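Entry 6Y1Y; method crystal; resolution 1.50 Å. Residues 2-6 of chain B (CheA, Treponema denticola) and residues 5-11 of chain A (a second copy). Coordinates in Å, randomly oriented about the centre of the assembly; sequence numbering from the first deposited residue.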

# COMPACT_ATOMS: atom_id res chain seq x y z
N ILE B 2 36.25 -26.14 -16.90
CA ILE B 2 36.59 -25.98 -18.31
C ILE B 2 36.42 -24.53 -18.75
O ILE B 2 36.38 -24.24 -19.95
CB ILE B 2 35.76 -26.93 -19.18
CG1 ILE B 2 34.29 -26.91 -18.75
CG2 ILE B 2 36.32 -28.34 -19.12
CD1 ILE B 2 33.39 -27.70 -19.68
N LEU B 3 36.31 -23.63 -17.78
CA LEU B 3 36.31 -22.20 -18.02
C LEU B 3 37.31 -21.57 -17.06
O LEU B 3 37.55 -22.09 -15.97
CB LEU B 3 34.90 -21.58 -17.82
CG LEU B 3 34.52 -20.26 -18.50
CD1 LEU B 3 33.02 -20.18 -18.76
CD2 LEU B 3 34.96 -19.06 -17.68
N ARG B 4 37.89 -20.44 -17.46
CA ARG B 4 38.81 -19.69 -16.62
C ARG B 4 38.19 -18.34 -16.24
O ARG B 4 37.69 -17.63 -17.10
N VAL B 5 38.24 -18.04 -14.95
CA VAL B 5 37.65 -16.80 -14.45
C VAL B 5 38.69 -16.00 -13.69
O VAL B 5 39.61 -16.55 -13.08
CB VAL B 5 36.42 -17.08 -13.54
CG1 VAL B 5 35.34 -17.82 -14.31
CG2 VAL B 5 36.83 -17.86 -12.30
N ASP B 6 38.53 -14.67 -13.73
CA ASP B 6 39.41 -13.77 -12.99
C ASP B 6 39.02 -13.77 -11.52
O ASP B 6 37.85 -13.58 -11.17
CB ASP B 6 39.30 -12.35 -13.56
CG ASP B 6 40.38 -11.43 -13.04
OD1 ASP B 6 41.28 -11.06 -13.82
OD2 ASP B 6 40.33 -11.06 -11.84
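Chain A 5-11: VDANRID

Chain A meets chain B with the residues that lead into a helix and with the first turn of that helix. V5(A) has psi 155°, a value typical of extended chain; D6(A) occupies the N-cap position at phi/psi -68/131; and from A7(A) through D11(A) the chain is helical, D11(A) N donating to A7(A) O at 3.0 Å. On the other side, L3(B), R4(B) and V5(B) all have extended torsions, phi between -131° and -113° and psi between 131° and 151°. The CA pairing gives the register: L3(B) CA lies 5.0 Å from V5(A) CA and I2(B) CA lies 5.2 Å from D6(A) CA, so numbering rises in one chain as it falls in the other, over two residue pairs.

V5(A) has the largest area covered, 88 Å², and its backbone bonds at both ends. Its N donates to L3(B) O at 2.7 Å, while its O accepts from L3(B) N at 2.7 Å with an N-H...O angle of 146°. This reciprocal pair holds the two residues in register. The same V5(A) O also accepts from I2(B) N at 2.4 Å, a very short distance. The V5(A) side chain, chi1 m, places CG2 3.6 Å from L3(B) CB and 3.7 Å from V5(B) CG1.

L3(B), with 76 Å² covered, points its CA-to-CB bond toward chain A, and its CD1 reaches I10(A) CG1 at 4.1 Å. V5(B) points the same way and brings CG1 within 4.1 Å of I10(A) CD1, so the buried I10(A) touches both residues. The backbone of R4(B), between them, sets its CA-to-CB direction away from chain A, in keeping with the alternation of an extended chain; its side chain is not modelled.

I2(B), with 61 Å² covered, starts sideways, but its end comes nearer: CG1 lies 3.5 Å from A7(A) N and CD1 3.7 Å from A7(A) CB, packing against the start of the helix. Together the stretches bury 353 Å².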

# COMPACT_ATOMS: atom_id res chain seq x y z
N VAL A 5 37.12 -23.59 -13.81
CA VAL A 5 35.75 -23.76 -13.32
C VAL A 5 34.87 -24.51 -14.32
O VAL A 5 35.12 -24.47 -15.54
CB VAL A 5 35.09 -22.40 -12.97
CG1 VAL A 5 35.87 -21.68 -11.86
CG2 VAL A 5 34.95 -21.51 -14.20
N ASP A 6 33.82 -25.15 -13.79
CA ASP A 6 32.87 -25.86 -14.65
C ASP A 6 32.08 -24.87 -15.49
O ASP A 6 31.56 -23.89 -14.98
CB ASP A 6 31.88 -26.66 -13.81
CG ASP A 6 31.07 -27.62 -14.64
OD1 ASP A 6 31.59 -28.08 -15.68
OD2 ASP A 6 29.88 -27.81 -14.34
N ALA A 7 32.00 -25.14 -16.80
CA ALA A 7 31.23 -24.26 -17.68
C ALA A 7 29.77 -24.19 -17.25
O ALA A 7 29.15 -23.12 -17.27
CB ALA A 7 31.35 -24.72 -19.12
N ASN A 8 29.19 -25.34 -16.88
CA ASN A 8 27.79 -25.37 -16.46
C ASN A 8 27.55 -24.57 -15.19
O ASN A 8 26.43 -24.11 -14.95
CB ASN A 8 27.32 -26.82 -16.30
CG ASN A 8 27.30 -27.58 -17.61
OD1 ASN A 8 27.14 -26.99 -18.69
ND2 ASN A 8 27.48 -28.89 -17.53
N ARG A 9 28.57 -24.44 -14.33
CA ARG A 9 28.38 -23.63 -13.12
C ARG A 9 28.26 -22.16 -13.46
O ARG A 9 27.48 -21.44 -12.82
CB ARG A 9 29.55 -23.81 -12.15
CG ARG A 9 29.76 -25.19 -11.53
CD ARG A 9 28.48 -25.89 -11.13
NE ARG A 9 28.71 -27.32 -10.90
CZ ARG A 9 29.33 -27.82 -9.83
NH1 ARG A 9 29.78 -27.01 -8.88
NH2 ARG A 9 29.49 -29.13 -9.71
N ILE A 10 28.99 -21.70 -14.47
CA ILE A 10 28.90 -20.30 -14.89
C ILE A 10 27.59 -20.05 -15.63
O ILE A 10 26.97 -18.99 -15.48
CB ILE A 10 30.11 -19.91 -15.74
CG1 ILE A 10 31.41 -20.15 -14.96
CG2 ILE A 10 30.03 -18.44 -16.14
CD1 ILE A 10 31.53 -19.31 -13.71
N ASP A 11 27.14 -21.02 -16.43
CA ASP A 11 25.86 -20.85 -17.11
C ASP A 11 24.71 -20.78 -16.11
O ASP A 11 23.75 -20.03 -16.33
CB ASP A 11 25.62 -21.99 -18.10
CG ASP A 11 26.52 -21.89 -19.31
OD1 ASP A 11 27.05 -20.79 -19.57
OD2 ASP A 11 26.68 -22.90 -20.02